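Local coordinates for family 88 glycosyl hydrolase (Bacteroides thetaiotaomicron, PDB 5NOA), which is probably a glycoside hydrolase that releases unsaturated uronic acid from the ends of rhamnogalacturonan-type oligosaccharides, at residues I119-Y124 with M166-K171; I37-G42 with V327-D332; A201-R206 with K262-C267. One frame throughout, in Å; residues are numbered along the deposited sequence.

The three contacts lie far apart in a single chain of predominantly helical, six-hairpin glycosidase architecture. Contact 2 spans the longest loop, tying helix 29-47 to the loop that follows helix 310-328, and both other contacts are nested within it. Contact 1 joins helices 120-130 and 160-176; contact 3 follows in series, setting a short hairpin against helix 250-266. Centres are about 26 Å apart for contacts 1 and 2, 25 Å for contacts 1 and 3, and 28 Å for contacts 2 and 3. Contacts 1 and 3, on opposite sides of the chain's centre, come nearest, with about 7 Å between their nearest atoms. The three do not touch one another.

Contact 1 (I119-Y124 with M166-K171); sequences ICFQTY and MPVMTK
Gln122 lies against Pro167 and Val168 where two helices of the six-hairpin barrel, 120-130 and 160-176, run side by side. The axes of segments 120-124 and 166-171 approach to 8.7 Å and cross at 30°, with both chains heading the same way. The tight part is buried. The side chain of Gln122 has CG anti to the carbonyl carbon (chi1 -61°) and is extended beyond it (chi2 -174°), which carries the carboxamide across to the proline ring. There OE1 sits 3.6 Å from Pro167 CB, while the amide nitrogen faces CG and CD of the same ring. Val168 fits beside this chain at about a right angle, its CG2 3.7 Å from Gln122 CG. The same methyl is 4.0 Å from Phe121 CB, and Val168 CG1 lies at the edge of the Phe121 ring. Met144 of helix 135-149 touches both Phe121 and Val168.

Toward solvent the contact thins to one aliphatic chain. Partly exposed Lys171 lays CD 3.8 Å from Gln122 O, then bends at its last torsion, and NZ forms a salt bridge with Asp126 one turn further along the first helix. At the buried end helix 160-176 is kinked, because the N atoms of Pro167 and Val168 make no bond to the turn before; the carbonyl oxygens four residues earlier, of Tyr163 and Met164, accept from Gln122 NE2 instead.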
loop_
_atom_site.group_PDB
_atom_site.type_symbol
_atom_site.label_atom_id
_atom_site.label_comp_id
_atom_site.label_asym_id
_atom_site.label_seq_id
_atom_site.Cartn_x
_atom_site.Cartn_y
_atom_site.Cartn_z
ATOM N N ILE A 119 10.164 3.079 0.974
ATOM C CA ILE A 119 9.036 3.264 0.079
ATOM C C ILE A 119 9.208 4.488 -0.792
ATOM O O ILE A 119 8.723 4.506 -1.936
ATOM C CB ILE A 119 7.690 3.243 0.830
ATOM C CG1 ILE A 119 6.529 3.748 -0.069
ATOM C CG2 ILE A 119 7.735 4.012 2.134
ATOM C CD1 ILE A 119 5.132 3.530 0.504
ATOM N N CYS A 120 9.905 5.519 -0.318
ATOM C CA CYS A 120 10.196 6.668 -1.185
ATOM C C CYS A 120 10.850 6.255 -2.515
ATOM O O CYS A 120 10.642 6.909 -3.522
ATOM C CB CYS A 120 11.054 7.681 -0.429
ATOM S SG CYS A 120 12.660 7.099 0.117
ATOM N N PHE A 121 11.646 5.187 -2.495
ATOM C CA PHE A 121 12.297 4.717 -3.699
ATOM C C PHE A 121 11.311 4.334 -4.785
ATOM O O PHE A 121 11.676 4.375 -5.966
ATOM C CB PHE A 121 13.220 3.517 -3.404
ATOM C CG PHE A 121 14.300 3.729 -2.350
ATOM C CD1 PHE A 121 14.770 4.983 -2.012
ATOM C CD2 PHE A 121 14.906 2.611 -1.754
ATOM C CE1 PHE A 121 15.800 5.127 -1.077
ATOM C CE2 PHE A 121 15.917 2.747 -0.849
ATOM C CZ PHE A 121 16.370 4.005 -0.502
ATOM N N GLN A 122 10.084 3.934 -4.408
ATOM C CA GLN A 122 9.074 3.644 -5.431
ATOM C C GLN A 122 8.805 4.861 -6.302
ATOM O O GLN A 122 8.698 4.775 -7.535
ATOM C CB GLN A 122 7.766 3.180 -4.814
ATOM C CG GLN A 122 7.885 1.903 -4.006
ATOM C CD GLN A 122 6.544 1.383 -3.527
ATOM O OE1 GLN A 122 5.531 1.508 -4.244
ATOM N NE2 GLN A 122 6.514 0.754 -2.355
ATOM N N THR A 123 8.638 6.001 -5.642
ATOM C CA THR A 123 8.386 7.255 -6.353
ATOM C C THR A 123 9.621 7.728 -7.103
ATOM O O THR A 123 9.517 8.178 -8.244
ATOM C CB THR A 123 7.815 8.302 -5.390
ATOM O OG1 THR A 123 6.519 7.844 -4.951
ATOM C CG2 THR A 123 7.634 9.630 -6.055
ATOM N N TYR A 124 10.796 7.568 -6.493
ATOM C CA TYR A 124 11.999 7.974 -7.200
ATOM C C TYR A 124 12.167 7.178 -8.491
ATOM O O TYR A 124 12.534 7.749 -9.527
ATOM C CB TYR A 124 13.221 7.858 -6.327
ATOM C CG TYR A 124 13.184 8.619 -5.030
ATOM C CD1 TYR A 124 12.308 9.677 -4.803
ATOM C CD2 TYR A 124 14.004 8.248 -3.986
ATOM C CE1 TYR A 124 12.266 10.323 -3.583
ATOM C CE2 TYR A 124 13.983 8.900 -2.775
ATOM C CZ TYR A 124 13.125 9.958 -2.565
ATOM O OH TYR A 124 13.037 10.634 -1.375
ATOM N N MET A 166 8.279 -4.373 -1.365
ATOM C CA MET A 166 8.191 -5.308 -2.492
ATOM C C MET A 166 8.206 -4.598 -3.824
ATOM O O MET A 166 8.921 -5.033 -4.713
ATOM C CB MET A 166 6.989 -6.225 -2.401
ATOM C CG MET A 166 7.021 -7.201 -1.246
ATOM S SD MET A 166 5.786 -8.501 -1.326
ATOM C CE MET A 166 4.288 -7.556 -1.487
ATOM N N PRO A 167 7.436 -3.508 -4.002
ATOM C CA PRO A 167 7.454 -2.829 -5.311
ATOM C C PRO A 167 8.750 -2.108 -5.620
ATOM O O PRO A 167 9.045 -1.857 -6.797
ATOM C CB PRO A 167 6.257 -1.867 -5.244
ATOM C CG PRO A 167 5.426 -2.402 -4.091
ATOM C CD PRO A 167 6.437 -2.904 -3.115
ATOM N N VAL A 168 9.570 -1.815 -4.615
ATOM C CA VAL A 168 10.918 -1.317 -4.865
ATOM C C VAL A 168 11.720 -2.355 -5.625
ATOM O O VAL A 168 12.455 -2.043 -6.556
ATOM C CB VAL A 168 11.641 -0.951 -3.551
ATOM C CG1 VAL A 168 13.110 -0.565 -3.812
ATOM C CG2 VAL A 168 10.955 0.214 -2.857
ATOM N N MET A 169 11.559 -3.607 -5.220
ATOM C CA MET A 169 12.326 -4.699 -5.834
ATOM C C MET A 169 11.971 -4.873 -7.293
ATOM O O MET A 169 12.841 -5.007 -8.158
ATOM C CB MET A 169 12.128 -6.000 -5.067
ATOM C CG MET A 169 12.363 -5.912 -3.557
ATOM S SD MET A 169 13.987 -5.336 -3.055
ATOM C CE MET A 169 14.883 -6.886 -3.053
ATOM N N THR A 170 10.669 -4.852 -7.588
ATOM C CA THR A 170 10.232 -5.027 -8.968
ATOM C C THR A 170 10.571 -3.792 -9.812
ATOM O O THR A 170 10.966 -3.932 -10.981
ATOM C CB THR A 170 8.744 -5.377 -9.037
ATOM O OG1 THR A 170 7.990 -4.479 -8.239
ATOM C CG2 THR A 170 8.460 -6.774 -8.542
ATOM N N LYS A 171 10.398 -2.578 -9.285
ATOM C CA LYS A 171 10.702 -1.360 -10.057
ATOM C C LYS A 171 12.186 -1.306 -10.357
ATOM O O LYS A 171 12.588 -0.984 -11.479
ATOM C CB LYS A 171 10.214 -0.138 -9.324
ATOM C CG LYS A 171 8.702 -0.014 -9.315
ATOM C CD LYS A 171 8.257 1.149 -8.430
ATOM C CE LYS A 171 6.765 1.202 -8.248
ATOM N NZ LYS A 171 6.061 1.658 -9.467
#

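Contact 2 (I37-G42 with V327-D332); sequences IHKVNG and VALQPD
Lys39 reaches from helix 29-47 along the loop that leaves helix 310-328, while its neighbour Val40 meets Leu329 of the same loop. The contact thus joins, at the surface of the six-hairpin (alpha/alpha) barrel, a helix near the N-terminus to a late part of the chain. CG of Lys39 is anti to the backbone N (chi1 -174°), and the side chain is bent at its third and fourth torsions, so that it runs back along the loop from Asp332 to Gln330. CG lies 3.9 Å from Asp332 O, CD 3.3 Å from Pro331 O, and NZ ends 3.3 Å from Gln330 O in the one hydrogen bond across the contact. That bond is long, and its donor stands 34° off the carbonyl plane.

Leu329, the first residue to depart from helical angles, turns its side chain toward the helix. Its CD2 comes 3.8 Å from Lys39 NZ, and its CD1 meets Val40 CG2 at 3.5 Å, the two side chains crossing obliquely. Ile335 touches both Val40 and Leu329, extending the apolar patch.

An alanine in place of Lys39 would probably leave Gln330 O without this donor and uncover the flank of Leu329. The nearest opposite charge, Asp332 OD1, lies 6.6 Å from Lys39 NZ and instead accepts from Lys334 N. The lysine thus bonds, loosely, a main-chain oxygen rather than an acid, a bond likely to depend more on the loop's path than on its side chains.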
loop_
_atom_site.group_PDB
_atom_site.type_symbol
_atom_site.label_atom_id
_atom_site.label_comp_id
_atom_site.label_asym_id
_atom_site.label_seq_id
_atom_site.Cartn_x
_atom_site.Cartn_y
_atom_site.Cartn_z
ATOM N N ILE A 37 -11.245 11.966 -8.076
ATOM C CA ILE A 37 -9.791 11.933 -7.957
ATOM C C ILE A 37 -9.191 13.344 -7.936
ATOM O O ILE A 37 -8.382 13.656 -7.075
ATOM C CB ILE A 37 -9.167 11.097 -9.099
ATOM C CG1 ILE A 37 -9.467 9.617 -8.865
ATOM C CG2 ILE A 37 -7.663 11.292 -9.229
ATOM C CD1 ILE A 37 -9.296 8.730 -10.085
ATOM N N HIS A 38 -9.632 14.205 -8.857
ATOM C CA HIS A 38 -9.111 15.556 -8.877
ATOM C C HIS A 38 -9.533 16.364 -7.640
ATOM O O HIS A 38 -8.756 17.152 -7.098
ATOM C CB HIS A 38 -9.509 16.261 -10.167
ATOM C CG HIS A 38 -8.843 15.681 -11.357
ATOM N ND1 HIS A 38 -7.479 15.457 -11.390
ATOM C CD2 HIS A 38 -9.323 15.306 -12.562
ATOM C CE1 HIS A 38 -7.164 14.940 -12.571
ATOM N NE2 HIS A 38 -8.260 14.860 -13.305
ATOM N N LYS A 39 -10.756 16.148 -7.162
ATOM C CA LYS A 39 -11.222 16.848 -5.964
ATOM C C LYS A 39 -10.373 16.452 -4.737
ATOM O O LYS A 39 -9.950 17.283 -3.962
ATOM C CB LYS A 39 -12.694 16.542 -5.731
ATOM C CG LYS A 39 -13.347 17.322 -4.609
ATOM C CD LYS A 39 -14.827 16.963 -4.475
ATOM C CE LYS A 39 -15.082 15.458 -4.243
ATOM N NZ LYS A 39 -16.204 15.103 -3.313
ATOM N N VAL A 40 -10.131 15.165 -4.595
ATOM C CA VAL A 40 -9.382 14.613 -3.483
ATOM C C VAL A 40 -7.916 15.034 -3.535
ATOM O O VAL A 40 -7.334 15.460 -2.535
ATOM C CB VAL A 40 -9.532 13.074 -3.474
ATOM C CG1 VAL A 40 -8.561 12.396 -2.542
ATOM C CG2 VAL A 40 -10.969 12.718 -3.096
ATOM N N ASN A 41 -7.292 14.824 -4.682
ATOM C CA ASN A 41 -5.880 15.115 -4.797
ATOM C C ASN A 41 -5.629 16.608 -4.743
ATOM O O ASN A 41 -4.662 17.078 -4.141
ATOM C CB ASN A 41 -5.285 14.453 -6.023
ATOM C CG ASN A 41 -3.833 14.077 -5.860
ATOM O OD1 ASN A 41 -3.383 13.932 -4.732
ATOM N ND2 ASN A 41 -3.105 13.889 -6.945
ATOM N N GLY A 42 -6.527 17.380 -5.346
ATOM C CA GLY A 42 -6.457 18.831 -5.249
ATOM C C GLY A 42 -6.588 19.329 -3.825
ATOM O O GLY A 42 -5.841 20.242 -3.402
ATOM N N VAL A 327 -19.428 7.519 2.273
ATOM C CA VAL A 327 -19.215 7.697 3.701
ATOM C C VAL A 327 -17.826 8.283 3.962
ATOM O O VAL A 327 -17.709 9.302 4.679
ATOM C CB VAL A 327 -19.420 6.378 4.470
ATOM C CG1 VAL A 327 -19.141 6.566 5.933
ATOM C CG2 VAL A 327 -20.827 5.846 4.230
ATOM N N ALA A 328 -16.784 7.686 3.399
ATOM C CA ALA A 328 -15.431 8.188 3.648
ATOM C C ALA A 328 -15.193 9.565 3.003
ATOM O O ALA A 328 -14.626 10.462 3.620
ATOM C CB ALA A 328 -14.393 7.205 3.173
ATOM N N LEU A 329 -15.588 9.715 1.747
ATOM C CA LEU A 329 -15.356 10.937 1.001
ATOM C C LEU A 329 -16.259 12.056 1.459
ATOM O O LEU A 329 -17.447 11.885 1.578
ATOM C CB LEU A 329 -15.631 10.668 -0.466
ATOM C CG LEU A 329 -15.549 11.847 -1.446
ATOM C CD1 LEU A 329 -14.131 12.393 -1.527
ATOM C CD2 LEU A 329 -16.026 11.362 -2.801
ATOM N N GLN A 330 -15.674 13.217 1.700
ATOM C CA GLN A 330 -16.418 14.437 2.047
ATOM C C GLN A 330 -16.486 15.314 0.822
ATOM O O GLN A 330 -15.638 15.198 -0.082
ATOM C CB GLN A 330 -15.730 15.166 3.202
ATOM C CG GLN A 330 -15.525 14.200 4.388
ATOM C CD GLN A 330 -15.202 14.809 5.708
ATOM O OE1 GLN A 330 -15.063 16.014 5.815
ATOM N NE2 GLN A 330 -15.090 13.956 6.756
ATOM N N PRO A 331 -17.486 16.187 0.741
ATOM C CA PRO A 331 -17.714 16.918 -0.502
ATOM C C PRO A 331 -16.664 17.926 -0.891
ATOM O O PRO A 331 -16.642 18.344 -2.033
ATOM C CB PRO A 331 -19.101 17.541 -0.291
ATOM C CG PRO A 331 -19.346 17.496 1.164
ATOM C CD PRO A 331 -18.621 16.316 1.668
ATOM N N ASP A 332 -15.771 18.284 0.013
ATOM C CA ASP A 332 -14.643 19.129 -0.379
ATOM C C ASP A 332 -13.408 18.351 -0.821
ATOM O O ASP A 332 -12.412 18.941 -1.177
ATOM C CB ASP A 332 -14.261 20.103 0.722
ATOM C CG ASP A 332 -13.928 19.434 2.031
ATOM O OD1 ASP A 332 -13.998 18.171 2.134
ATOM O OD2 ASP A 332 -13.618 20.171 2.988
#

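Contact 3 (A201-R206 with K262-C267); sequences AGLYYR and KSVAAC
Ser263 OG donates to Ala201 O across 2.8 Å, joining helix 250-266 to the turn of a short hairpin. The bond comes in bent at the carbonyl, with a C=O...donor angle of 132° and the hydroxyl oxygen 22° off the carbonyl plane. Ser263 CB points toward the turn, and OG, anti to the carbonyl carbon (chi1 -69°), is thereby brought up to it. The beta carbon of the serine is close packed as well, 3.3 Å from Ala201 O and 3.4 Å from Gly202 O, so two consecutive peptide oxygens face one small side chain.

Gly202 makes this closeness possible. Its backbone adopts a left-handed conformation with positive phi, and a beta carbon there would point at the helix and fall 2.2 Å from Ser263 OG. With no side chain in the way, the turn can settle directly on the serine, and Gly202 CA lies 3.5 Å from that oxygen. Next along the chain, Leu203 starts off alongside the helix, but its tip swings in: CD2 is 3.7 Å from Ser263 CB and 4.0 Å from Val264 CG2. The leucine and valine chains cross at about a right angle, forming the apolar half of a contact whose other half is polar.

Asp198 OD1 accepts from Ala201 N within the turn between strands 197-198 and 203-204. Val264 O also accepts from Trp274 NE1. Leu203 touches Leu260 one turn earlier in helix 250-266 and Asp229 of helix 226-242, whose carboxylate accepts from Tyr204 N; strand 203-204 thus packs against both helices, with the turn of its hairpin resting near the C-terminal end of helix 250-266.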
loop_
_atom_site.group_PDB
_atom_site.type_symbol
_atom_site.label_atom_id
_atom_site.label_comp_id
_atom_site.label_asym_id
_atom_site.label_seq_id
_atom_site.Cartn_x
_atom_site.Cartn_y
_atom_site.Cartn_z
ATOM N N ALA A 201 -6.485 -19.137 8.359
ATOM C CA ALA A 201 -7.344 -17.982 8.121
ATOM C C ALA A 201 -7.138 -17.349 6.759
ATOM O O ALA A 201 -7.992 -16.626 6.269
ATOM C CB ALA A 201 -7.108 -16.949 9.172
ATOM N N GLY A 202 -5.954 -17.538 6.193
ATOM C CA GLY A 202 -5.626 -16.892 4.928
ATOM C C GLY A 202 -5.367 -15.401 5.019
ATOM O O GLY A 202 -5.537 -14.695 4.049
ATOM N N LEU A 203 -4.911 -14.919 6.185
ATOM C CA LEU A 203 -4.647 -13.498 6.413
ATOM C C LEU A 203 -3.308 -13.367 7.127
ATOM O O LEU A 203 -2.786 -14.330 7.689
ATOM C CB LEU A 203 -5.769 -12.911 7.293
ATOM C CG LEU A 203 -7.161 -12.815 6.672
ATOM C CD1 LEU A 203 -8.155 -12.337 7.695
ATOM C CD2 LEU A 203 -7.212 -11.939 5.451
ATOM N N TYR A 204 -2.753 -12.157 7.056
ATOM C CA TYR A 204 -1.513 -11.819 7.717
ATOM C C TYR A 204 -1.751 -11.109 9.042
ATOM O O TYR A 204 -2.461 -10.103 9.117
ATOM C CB TYR A 204 -0.685 -10.863 6.846
ATOM C CG TYR A 204 -0.006 -11.527 5.672
ATOM C CD1 TYR A 204 -0.720 -11.751 4.495
ATOM C CD2 TYR A 204 1.289 -11.958 5.709
ATOM C CE1 TYR A 204 -0.168 -12.374 3.411
ATOM C CE2 TYR A 204 1.876 -12.576 4.598
ATOM C CZ TYR A 204 1.123 -12.805 3.488
ATOM O OH TYR A 204 1.670 -13.419 2.392
ATOM N N TYR A 205 -1.058 -11.577 10.061
ATOM C CA TYR A 205 -0.926 -10.810 11.285
ATOM C C TYR A 205 -0.077 -9.572 11.020
ATOM O O TYR A 205 0.798 -9.578 10.169
ATOM C CB TYR A 205 -0.296 -11.678 12.380
ATOM C CG TYR A 205 -1.197 -12.845 12.810
ATOM C CD1 TYR A 205 -2.358 -12.623 13.543
ATOM C CD2 TYR A 205 -0.894 -14.146 12.471
ATOM C CE1 TYR A 205 -3.170 -13.678 13.933
ATOM C CE2 TYR A 205 -1.711 -15.206 12.821
ATOM C CZ TYR A 205 -2.840 -14.970 13.566
ATOM O OH TYR A 205 -3.667 -16.017 13.917
ATOM N N ARG A 206 -0.284 -8.560 11.832
ATOM C CA ARG A 206 0.457 -7.336 11.611
ATOM C C ARG A 206 1.975 -7.474 11.849
ATOM O O ARG A 206 2.763 -6.731 11.256
ATOM C CB ARG A 206 -0.132 -6.179 12.371
ATOM C CG ARG A 206 0.084 -6.240 13.843
ATOM C CD ARG A 206 -0.924 -5.386 14.562
ATOM N NE ARG A 206 -0.717 -3.975 14.418
ATOM C CZ ARG A 206 -1.523 -3.011 14.915
ATOM N NH1 ARG A 206 -2.685 -3.232 15.618
ATOM N NH2 ARG A 206 -1.198 -1.747 14.697
ATOM N N LYS A 262 -9.274 -13.993 -1.204
ATOM C CA LYS A 262 -10.475 -14.735 -0.841
ATOM C C LYS A 262 -10.861 -14.515 0.592
ATOM O O LYS A 262 -12.041 -14.290 0.917
ATOM C CB LYS A 262 -10.256 -16.229 -1.151
ATOM C CG LYS A 262 -11.487 -17.107 -1.078
ATOM C CD LYS A 262 -11.186 -18.550 -1.541
ATOM C CE LYS A 262 -12.304 -19.529 -1.222
ATOM N NZ LYS A 262 -13.593 -19.206 -1.860
ATOM N N SER A 263 -9.857 -14.536 1.457
ATOM C CA SER A 263 -10.126 -14.324 2.888
ATOM C C SER A 263 -10.521 -12.879 3.195
ATOM O O SER A 263 -11.379 -12.624 4.036
ATOM C CB SER A 263 -8.911 -14.717 3.698
ATOM O OG SER A 263 -8.728 -16.104 3.636
ATOM N N VAL A 264 -9.918 -11.940 2.492
ATOM C CA VAL A 264 -10.310 -10.534 2.593
ATOM C C VAL A 264 -11.764 -10.362 2.198
ATOM O O VAL A 264 -12.564 -9.771 2.931
ATOM C CB VAL A 264 -9.382 -9.640 1.745
ATOM C CG1 VAL A 264 -9.959 -8.232 1.566
ATOM C CG2 VAL A 264 -8.014 -9.545 2.379
ATOM N N ALA A 265 -12.146 -10.878 1.029
ATOM C CA ALA A 265 -13.489 -10.726 0.605
ATOM C C ALA A 265 -14.502 -11.339 1.581
ATOM O O ALA A 265 -15.557 -10.757 1.815
ATOM C CB ALA A 265 -13.663 -11.334 -0.786
ATOM N N ALA A 266 -14.141 -12.470 2.173
ATOM C CA ALA A 266 -15.054 -13.175 3.038
ATOM C C ALA A 266 -15.387 -12.468 4.311
ATOM O O ALA A 266 -16.398 -12.746 4.907
ATOM C CB ALA A 266 -14.482 -14.542 3.391
ATOM N N CYS A 267 -14.542 -11.550 4.759
ATOM C CA CYS A 267 -14.791 -10.857 6.027
ATOM C C CYS A 267 -15.139 -9.376 5.875
ATOM O O CYS A 267 -15.190 -8.633 6.847
ATOM C CB CYS A 267 -13.616 -10.996 6.994
ATOM S SG CYS A 267 -12.091 -10.211 6.456
#